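Long-range contacts in chromosomal replication initiator protein DnaA (PDB 1L8Q), which probably initiates and regulates chromosomal replication by binding the origin in its ATP-bound form, with an AAA+ region for nucleotide and a domain for double-stranded DNA: residues Y266-V271 and L315-F320; V237-Y241 and E259-A264; E31-S35 and L130-I134. One frame throughout, in Å; residues are numbered along the deposited sequence.

Interaction 1. Residues Y266-V271 and L315-F320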
loop_
_atom_site.group_PDB
_atom_site.type_symbol
_atom_site.label_atom_id
_atom_site.label_comp_id
_atom_site.label_asym_id
_atom_site.label_seq_id
_atom_site.Cartn_x
_atom_site.Cartn_y
_atom_site.Cartn_z
ATOM N N TYR A 266 22.183 7.739 -0.613
ATOM C CA TYR A 266 21.841 8.301 0.690
ATOM C C TYR A 266 21.643 9.806 0.594
ATOM O O TYR A 266 20.682 10.355 1.135
ATOM C CB TYR A 266 22.922 7.974 1.727
ATOM C CG TYR A 266 22.600 8.481 3.110
ATOM C CD1 TYR A 266 21.844 7.714 3.994
ATOM C CD2 TYR A 266 23.045 9.727 3.534
ATOM C CE1 TYR A 266 21.546 8.176 5.264
ATOM C CE2 TYR A 266 22.748 10.199 4.791
ATOM C CZ TYR A 266 22.003 9.422 5.658
ATOM O OH TYR A 266 21.707 9.894 6.915
ATOM N N LEU A 267 22.549 10.472 -0.104
ATOM C CA LEU A 267 22.458 11.913 -0.254
ATOM C C LEU A 267 21.236 12.320 -1.089
ATOM O O LEU A 267 20.583 13.332 -0.803
ATOM C CB LEU A 267 23.745 12.475 -0.850
ATOM C CG LEU A 267 24.983 12.325 0.037
ATOM C CD1 LEU A 267 26.033 13.348 -0.334
ATOM C CD2 LEU A 267 24.604 12.474 1.488
ATOM N N CYS A 268 20.933 11.532 -2.119
ATOM C CA CYS A 268 19.769 11.794 -2.953
ATOM C C CYS A 268 18.541 11.627 -2.103
ATOM O O CYS A 268 17.608 12.428 -2.174
ATOM C CB CYS A 268 19.709 10.823 -4.129
ATOM S SG CYS A 268 20.694 11.306 -5.567
ATOM N N ARG A 269 18.545 10.589 -1.280
ATOM C CA ARG A 269 17.417 10.328 -0.406
ATOM C C ARG A 269 17.309 11.386 0.678
ATOM O O ARG A 269 16.270 11.998 0.847
ATOM C CB ARG A 269 17.520 8.929 0.226
ATOM C CG ARG A 269 16.341 8.547 1.111
ATOM C CD ARG A 269 14.982 8.599 0.423
ATOM N NE ARG A 269 14.039 7.683 1.052
ATOM C CZ ARG A 269 12.727 7.705 0.867
ATOM N NH1 ARG A 269 12.177 8.610 0.063
ATOM N NH2 ARG A 269 11.959 6.819 1.490
ATOM N N LYS A 270 18.401 11.631 1.385
ATOM C CA LYS A 270 18.333 12.499 2.554
ATOM C C LYS A 270 18.424 13.998 2.261
ATOM O O LYS A 270 17.798 14.812 2.953
ATOM C CB LYS A 270 19.371 12.072 3.597
ATOM C CG LYS A 270 19.146 10.657 4.139
ATOM C CD LYS A 270 17.786 10.535 4.838
ATOM C CE LYS A 270 17.744 9.331 5.772
ATOM N NZ LYS A 270 16.676 9.475 6.802
ATOM N N VAL A 271 19.192 14.361 1.241
ATOM C CA VAL A 271 19.392 15.769 0.934
ATOM C C VAL A 271 18.353 16.363 -0.030
ATOM O O VAL A 271 17.912 17.483 0.154
ATOM C CB VAL A 271 20.813 16.040 0.420
ATOM C CG1 VAL A 271 20.933 17.459 -0.084
ATOM C CG2 VAL A 271 21.830 15.776 1.523
ATOM N N LEU A 315 29.095 15.843 4.214
ATOM C CA LEU A 315 28.741 15.707 2.812
ATOM C C LEU A 315 27.328 16.242 2.566
ATOM O O LEU A 315 27.063 16.901 1.553
ATOM C CB LEU A 315 28.843 14.241 2.378
ATOM C CG LEU A 315 30.234 13.610 2.428
ATOM C CD1 LEU A 315 30.181 12.161 1.976
ATOM C CD2 LEU A 315 31.194 14.403 1.569
ATOM N N GLU A 316 26.431 15.956 3.507
ATOM C CA GLU A 316 25.051 16.407 3.433
ATOM C C GLU A 316 24.994 17.918 3.364
ATOM O O GLU A 316 24.297 18.484 2.529
ATOM C CB GLU A 316 24.267 15.921 4.651
ATOM C CG GLU A 316 23.997 14.428 4.672
ATOM C CD GLU A 316 23.350 13.983 5.964
ATOM O OE1 GLU A 316 23.352 14.772 6.930
ATOM O OE2 GLU A 316 22.834 12.848 6.014
ATOM N N LYS A 317 25.744 18.571 4.241
ATOM C CA LYS A 317 25.735 20.026 4.320
ATOM C C LYS A 317 26.322 20.674 3.067
ATOM O O LYS A 317 25.775 21.635 2.533
ATOM C CB LYS A 317 26.461 20.497 5.585
ATOM C CG LYS A 317 25.731 20.114 6.882
ATOM C CD LYS A 317 26.649 20.165 8.100
ATOM C CE LYS A 317 25.897 19.780 9.382
ATOM N NZ LYS A 317 25.052 18.552 9.196
ATOM N N GLN A 318 27.430 20.137 2.589
ATOM C CA GLN A 318 28.028 20.660 1.376
ATOM C C GLN A 318 27.074 20.493 0.190
ATOM O O GLN A 318 26.766 21.462 -0.509
ATOM C CB GLN A 318 29.372 19.990 1.109
ATOM C CG GLN A 318 30.430 20.331 2.144
ATOM C CD GLN A 318 30.697 21.835 2.253
ATOM O OE1 GLN A 318 31.027 22.490 1.261
ATOM N NE2 GLN A 318 30.577 22.373 3.464
ATOM N N ALA A 319 26.595 19.269 -0.019
ATOM C CA ALA A 319 25.614 19.004 -1.064
ATOM C C ALA A 319 24.472 20.023 -1.020
ATOM O O ALA A 319 24.074 20.559 -2.050
ATOM C CB ALA A 319 25.065 17.600 -0.936
ATOM N N PHE A 320 23.952 20.300 0.171
ATOM C CA PHE A 320 22.866 21.266 0.299
ATOM C C PHE A 320 23.249 22.654 -0.231
ATOM O O PHE A 320 22.574 23.211 -1.099
ATOM C CB PHE A 320 22.409 21.372 1.747
ATOM C CG PHE A 320 21.387 22.435 1.980
ATOM C CD1 PHE A 320 20.053 22.177 1.776
ATOM C CD2 PHE A 320 21.760 23.688 2.411
ATOM C CE1 PHE A 320 19.110 23.143 2.013
ATOM C CE2 PHE A 320 20.827 24.658 2.637
ATOM C CZ PHE A 320 19.497 24.385 2.440
#

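Interaction 2. Residues V237-Y241 and E259-A264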
loop_
_atom_site.group_PDB
_atom_site.type_symbol
_atom_site.label_atom_id
_atom_site.label_comp_id
_atom_site.label_asym_id
_atom_site.label_seq_id
_atom_site.Cartn_x
_atom_site.Cartn_y
_atom_site.Cartn_z
ATOM N N VAL A 237 29.564 13.620 -5.033
ATOM C CA VAL A 237 30.178 12.455 -4.414
ATOM C C VAL A 237 31.451 12.084 -5.154
ATOM O O VAL A 237 32.448 11.689 -4.544
ATOM C CB VAL A 237 29.217 11.266 -4.381
ATOM C CG1 VAL A 237 29.978 9.959 -4.234
ATOM C CG2 VAL A 237 28.188 11.446 -3.260
ATOM N N ALA A 238 31.424 12.250 -6.471
ATOM C CA ALA A 238 32.591 11.980 -7.302
ATOM C C ALA A 238 33.779 12.828 -6.873
ATOM O O ALA A 238 34.674 12.350 -6.181
ATOM C CB ALA A 238 32.267 12.235 -8.767
ATOM N N ASN A 239 33.772 14.091 -7.286
ATOM C CA ASN A 239 34.861 15.019 -6.992
ATOM C C ASN A 239 35.433 14.898 -5.578
ATOM O O ASN A 239 36.577 15.284 -5.340
ATOM C CB ASN A 239 34.426 16.460 -7.267
ATOM C CG ASN A 239 33.810 16.626 -8.643
ATOM O OD1 ASN A 239 34.307 16.080 -9.630
ATOM N ND2 ASN A 239 32.714 17.375 -8.714
ATOM N N TYR A 240 34.641 14.365 -4.645
ATOM C CA TYR A 240 35.114 14.172 -3.276
ATOM C C TYR A 240 35.758 12.797 -3.065
ATOM O O TYR A 240 36.763 12.677 -2.368
ATOM C CB TYR A 240 33.993 14.391 -2.254
ATOM C CG TYR A 240 34.508 14.508 -0.832
ATOM C CD1 TYR A 240 34.967 15.725 -0.335
ATOM C CD2 TYR A 240 34.562 13.395 0.003
ATOM C CE1 TYR A 240 35.459 15.835 0.960
ATOM C CE2 TYR A 240 35.053 13.494 1.302
ATOM C CZ TYR A 240 35.500 14.716 1.774
ATOM O OH TYR A 240 35.986 14.821 3.060
ATOM N N TYR A 241 35.176 11.767 -3.669
ATOM C CA TYR A 241 35.654 10.402 -3.485
ATOM C C TYR A 241 36.748 10.003 -4.455
ATOM O O TYR A 241 37.447 9.014 -4.237
ATOM C CB TYR A 241 34.499 9.415 -3.596
ATOM C CG TYR A 241 33.785 9.181 -2.298
ATOM C CD1 TYR A 241 33.409 10.244 -1.493
ATOM C CD2 TYR A 241 33.496 7.895 -1.866
ATOM C CE1 TYR A 241 32.762 10.037 -0.298
ATOM C CE2 TYR A 241 32.844 7.675 -0.673
ATOM C CZ TYR A 241 32.479 8.753 0.109
ATOM O OH TYR A 241 31.828 8.550 1.303
ATOM N N GLU A 259 31.032 1.969 -2.479
ATOM C CA GLU A 259 30.884 2.738 -1.248
ATOM C C GLU A 259 30.614 4.218 -1.522
ATOM O O GLU A 259 30.348 4.991 -0.602
ATOM C CB GLU A 259 32.108 2.567 -0.345
ATOM C CG GLU A 259 31.835 2.850 1.129
ATOM C CD GLU A 259 30.714 1.991 1.702
ATOM O OE1 GLU A 259 30.143 1.162 0.958
ATOM O OE2 GLU A 259 30.405 2.143 2.903
ATOM N N ALA A 260 30.692 4.608 -2.787
ATOM C CA ALA A 260 30.376 5.970 -3.178
ATOM C C ALA A 260 28.947 5.961 -3.669
ATOM O O ALA A 260 28.240 6.967 -3.609
ATOM C CB ALA A 260 31.309 6.437 -4.271
ATOM N N ARG A 261 28.530 4.796 -4.149
ATOM C CA ARG A 261 27.187 4.594 -4.650
ATOM C C ARG A 261 26.214 4.620 -3.487
ATOM O O ARG A 261 25.098 5.111 -3.614
ATOM C CB ARG A 261 27.098 3.253 -5.378
ATOM C CG ARG A 261 25.886 3.108 -6.266
ATOM C CD ARG A 261 25.877 1.840 -7.081
ATOM N NE ARG A 261 25.952 0.659 -6.229
ATOM C CZ ARG A 261 26.646 -0.431 -6.527
ATOM N NH1 ARG A 261 27.331 -0.492 -7.662
ATOM N NH2 ARG A 261 26.658 -1.463 -5.692
ATOM N N LYS A 262 26.651 4.090 -2.350
ATOM C CA LYS A 262 25.821 4.062 -1.154
ATOM C C LYS A 262 25.553 5.472 -0.658
ATOM O O LYS A 262 24.402 5.899 -0.590
ATOM C CB LYS A 262 26.464 3.210 -0.053
ATOM C CG LYS A 262 26.419 1.706 -0.330
ATOM C CD LYS A 262 26.842 0.893 0.887
ATOM C CE LYS A 262 26.632 -0.604 0.660
ATOM N NZ LYS A 262 27.192 -1.431 1.775
ATOM N N ILE A 263 26.612 6.207 -0.336
ATOM C CA ILE A 263 26.443 7.570 0.156
ATOM C C ILE A 263 25.621 8.424 -0.813
ATOM O O ILE A 263 24.731 9.161 -0.396
ATOM C CB ILE A 263 27.799 8.238 0.444
ATOM C CG1 ILE A 263 28.532 8.537 -0.857
ATOM C CG2 ILE A 263 28.652 7.373 1.375
ATOM C CD1 ILE A 263 29.411 9.751 -0.769
ATOM N N ALA A 264 25.921 8.320 -2.103
ATOM C CA ALA A 264 25.185 9.078 -3.100
ATOM C C ALA A 264 23.692 8.829 -2.941
ATOM O O ALA A 264 22.935 9.744 -2.627
ATOM C CB ALA A 264 25.641 8.708 -4.494
#

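Interaction 3. Residues E31-S35 and L130-I134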
loop_
_atom_site.group_PDB
_atom_site.type_symbol
_atom_site.label_atom_id
_atom_site.label_comp_id
_atom_site.label_asym_id
_atom_site.label_seq_id
_atom_site.Cartn_x
_atom_site.Cartn_y
_atom_site.Cartn_z
ATOM N N GLU A 31 -24.754 -13.568 -4.039
ATOM C CA GLU A 31 -25.936 -14.252 -4.519
ATOM C C GLU A 31 -26.280 -15.479 -3.692
ATOM O O GLU A 31 -27.360 -16.041 -3.833
ATOM C CB GLU A 31 -25.781 -14.621 -5.995
ATOM C CG GLU A 31 -26.000 -13.435 -6.923
ATOM C CD GLU A 31 -27.106 -12.501 -6.416
ATOM O OE1 GLU A 31 -28.309 -12.880 -6.483
ATOM O OE2 GLU A 31 -26.771 -11.389 -5.941
ATOM N N ASN A 32 -25.352 -15.898 -2.842
ATOM C CA ASN A 32 -25.595 -16.998 -1.937
ATOM C C ASN A 32 -24.922 -16.764 -0.584
ATOM O O ASN A 32 -24.233 -17.633 -0.053
ATOM C CB ASN A 32 -25.163 -18.329 -2.551
ATOM C CG ASN A 32 -25.979 -19.515 -2.008
ATOM O OD1 ASN A 32 -26.092 -19.710 -0.788
ATOM N ND2 ASN A 32 -26.573 -20.293 -2.918
ATOM N N LEU A 33 -25.155 -15.582 -0.026
ATOM C CA LEU A 33 -24.569 -15.180 1.250
ATOM C C LEU A 33 -24.371 -16.297 2.250
ATOM O O LEU A 33 -25.314 -17.024 2.593
ATOM C CB LEU A 33 -25.388 -14.070 1.894
ATOM C CG LEU A 33 -25.060 -12.657 1.426
ATOM C CD1 LEU A 33 -25.764 -11.659 2.321
ATOM C CD2 LEU A 33 -23.545 -12.427 1.432
ATOM N N GLY A 34 -23.128 -16.410 2.723
ATOM C CA GLY A 34 -22.746 -17.382 3.724
ATOM C C GLY A 34 -22.815 -18.842 3.327
ATOM O O GLY A 34 -22.421 -19.690 4.105
ATOM N N SER A 35 -23.274 -19.149 2.122
ATOM C CA SER A 35 -23.459 -20.547 1.761
ATOM C C SER A 35 -22.477 -21.158 0.763
ATOM O O SER A 35 -22.365 -22.382 0.666
ATOM C CB SER A 35 -24.876 -20.761 1.262
ATOM O OG SER A 35 -25.775 -19.936 1.989
ATOM N N LEU A 130 -23.751 -20.243 11.797
ATOM C CA LEU A 130 -25.039 -19.723 11.364
ATOM C C LEU A 130 -25.028 -19.469 9.866
ATOM O O LEU A 130 -25.995 -18.958 9.301
ATOM C CB LEU A 130 -25.348 -18.420 12.101
ATOM C CG LEU A 130 -25.566 -18.527 13.620
ATOM C CD1 LEU A 130 -25.427 -17.166 14.290
ATOM C CD2 LEU A 130 -26.911 -19.141 13.930
ATOM N N GLU A 131 -23.925 -19.833 9.221
ATOM C CA GLU A 131 -23.761 -19.583 7.803
ATOM C C GLU A 131 -23.902 -18.101 7.479
ATOM O O GLU A 131 -24.545 -17.734 6.506
ATOM C CB GLU A 131 -24.749 -20.409 6.981
ATOM C CG GLU A 131 -24.448 -21.906 6.992
ATOM C CD GLU A 131 -25.408 -22.713 6.128
ATOM O OE1 GLU A 131 -26.633 -22.688 6.403
ATOM O OE2 GLU A 131 -24.939 -23.375 5.176
ATOM N N LYS A 132 -23.305 -17.257 8.311
ATOM C CA LYS A 132 -23.282 -15.813 8.064
ATOM C C LYS A 132 -21.984 -15.490 7.335
ATOM O O LYS A 132 -20.941 -16.107 7.605
ATOM C CB LYS A 132 -23.375 -15.035 9.370
ATOM C CG LYS A 132 -24.700 -15.168 10.030
ATOM C CD LYS A 132 -25.803 -14.980 9.009
ATOM C CE LYS A 132 -27.195 -15.000 9.655
ATOM N NZ LYS A 132 -28.271 -14.789 8.641
ATOM N N GLN A 133 -22.043 -14.543 6.406
ATOM C CA GLN A 133 -20.911 -14.290 5.529
ATOM C C GLN A 133 -19.815 -13.508 6.201
ATOM O O GLN A 133 -20.063 -12.502 6.857
ATOM C CB GLN A 133 -21.363 -13.573 4.255
ATOM C CG GLN A 133 -20.253 -13.349 3.235
ATOM C CD GLN A 133 -19.816 -14.649 2.539
ATOM O OE1 GLN A 133 -20.627 -15.321 1.900
ATOM N NE2 GLN A 133 -18.549 -14.996 2.673
ATOM N N ILE A 134 -18.594 -13.974 6.028
ATOM C CA ILE A 134 -17.442 -13.289 6.553
ATOM C C ILE A 134 -16.536 -12.961 5.392
ATOM O O ILE A 134 -16.253 -13.820 4.561
ATOM C CB ILE A 134 -16.699 -14.188 7.518
ATOM C CG1 ILE A 134 -17.607 -14.593 8.685
ATOM C CG2 ILE A 134 -15.445 -13.497 8.018
ATOM C CD1 ILE A 134 -17.133 -15.845 9.405
HETATM O O HOH W 1 -26.947 -17.417 4.919
#

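Interaction 1. Residues Y266-V271 and L315-F320
Two helical segments cross steeply here: the axes of 266-271 and 315-320 approach to 10.3 Å with a signed crossing angle of -70°. The closest CA atoms, those of V271 and E316, are 6.2 Å apart, and about 300 Å² of surface is buried in total.

Apolar packing forms one part of the joint. L267 leaves its helix sideways, yet its end reaches the other segment, where CD1 of L267 lies 4.0 Å from CB of L315 and 4.4 Å from CB of A319. V271 points toward the partner helix and places its CG1 4.2 Å from CB of A319, so the small A319 side chain meets both residues.

Interdigitation is the second element. E316 acts as a knob in a hole made by Y266, L267, K270 and V271, four residues spaced i, i+1, i+4 and i+5 on one helical face. Its CB and CG meet V271 and L267, while its carboxylate lies against Y266 and K270: CG of E316 is 3.8 Å from CD2 of L267, and CB of E316 is 4.0 Å from CG2 of V271.

The polar component is slight. The carboxylate of E316 lies at the edge of the Y266 ring, near its plane, with OE2 of E316 2.9 Å from CE2 of Y266; the hydroxyl OH of Y266 gives OE2 of E316 a weak hydrogen bond of 3.3 Å.

Within domain IV, assigned to double-stranded DNA binding, the contact joins helix 258-272 to the C-terminal helix 308-323. Helix 216-241 adjoins both, through I233 against L267 and Y240 against L315, while I295 and V298 of helix 290-300 pack on Y266.

Interaction 2. Residues V237-Y241 and E259-A264
The phenol ring of Y241 overlaps the side chains of A260 and I263, meeting them obliquely: CD2 of Y241 is 3.6 Å from CB of A260, and CZ of Y241 is 3.3 Å from CD1 of I263. The ring also passes the carbonyl of E259, the residue before A260, with CE2 of Y241 3.7 Å from O of E259. One turn earlier, V237 projects toward the same face. Its CG1 is 3.8 Å from CB of A260, while CG2 of V237 reaches CD1 of I263 at 3.3 Å and CB of A264 at 3.9 Å. CD1 of I263 thus touches both V237 and Y241.

No hydrogen bond crosses the interface, so its 264 Å² of buried surface is held by apolar contact. The small side chain of A260 receives both V237 and the Y241 ring, and that of A264 receives V237. The CA atoms of V237 and A264 are 6.2 Å apart and the segment axes 10.5 Å; their N-to-C directions differ by 137°, an oblique antiparallel arrangement. The carboxylate of E259 turns away to a salt bridge with K255. L315 of helix 308-323 covers the Y241-I263 side.

This packing of three helices, 216-241, 258-272 and, through L315, 308-323, is part of the all-helical DnaA domain IV, which carries a helix-turn-helix and is assigned to double-stranded DNA binding.

Interaction 3. Residues E31-S35 and L130-I134
Residues 31-35, a loop after helix 20-31, meet the Schellman turn that ends helix 114-129, in which E131 has a phi of 57°, and Q133, the first residue of strand 133-138. S35 N bonds to N32 O at 2.8 Å across a beta turn close to type II, with L33 at phi/psi -33/126° and G34, at its third position, at 66/-3°, a positive phi itself suited to glycine. The CA atoms of G34 and Q133 come nearest, 4.0 Å apart. A CB modelled on G34 would lie 1.9 Å from O of E131; CA of G34 instead makes a CA-H...O contact of 3.3 Å with O of E131.

Strand 133-138 is the middle one of the five-stranded parallel sheet of the AAA+ region, and the contact ties to it the loop before strand 40-43. The backbones of I134 and I40 pair, and N38 bonds O of K132 and N of I134.

OE1 of Q133 accepts a hydrogen bond from N of G34 at 2.8 Å (154°), and NE2 of Q133 donates to O of I134 at 3.2 Å. CB of Q133 packs on CD2 of L33 at 3.7 Å, the apolar part.

A water donates to O of L33 and O of E131, at 2.9 Å each. With a main-chain NH as donor and main-chain carbonyls as bridged acceptors, the contact depends on backbone shape; its specific requirements are a bare glycine CA and the Q133 side chain.

In the fold
Interactions 1 and 2 belong to one helical assembly in domain IV. Their centres are 11 Å apart, both use helix 258-272, and they touch where CD1 of L315 meets CD1 of I263 at 3.7 Å. Interaction 2 is the buried one and lacks cross-segment hydrogen bonds; interaction 1 is only partly buried and adds a weak tyrosine-glutamate bond to its apolar packing. Interaction 3, also partly buried, lies across the chain's centre in the AAA+ region, about 56 and 60 Å from the other two, centre to centre. It joins a loop to the start of a strand of the parallel sheet, and there main-chain groups, a glutamine and a water do the work that packed side chains do in the helical contacts.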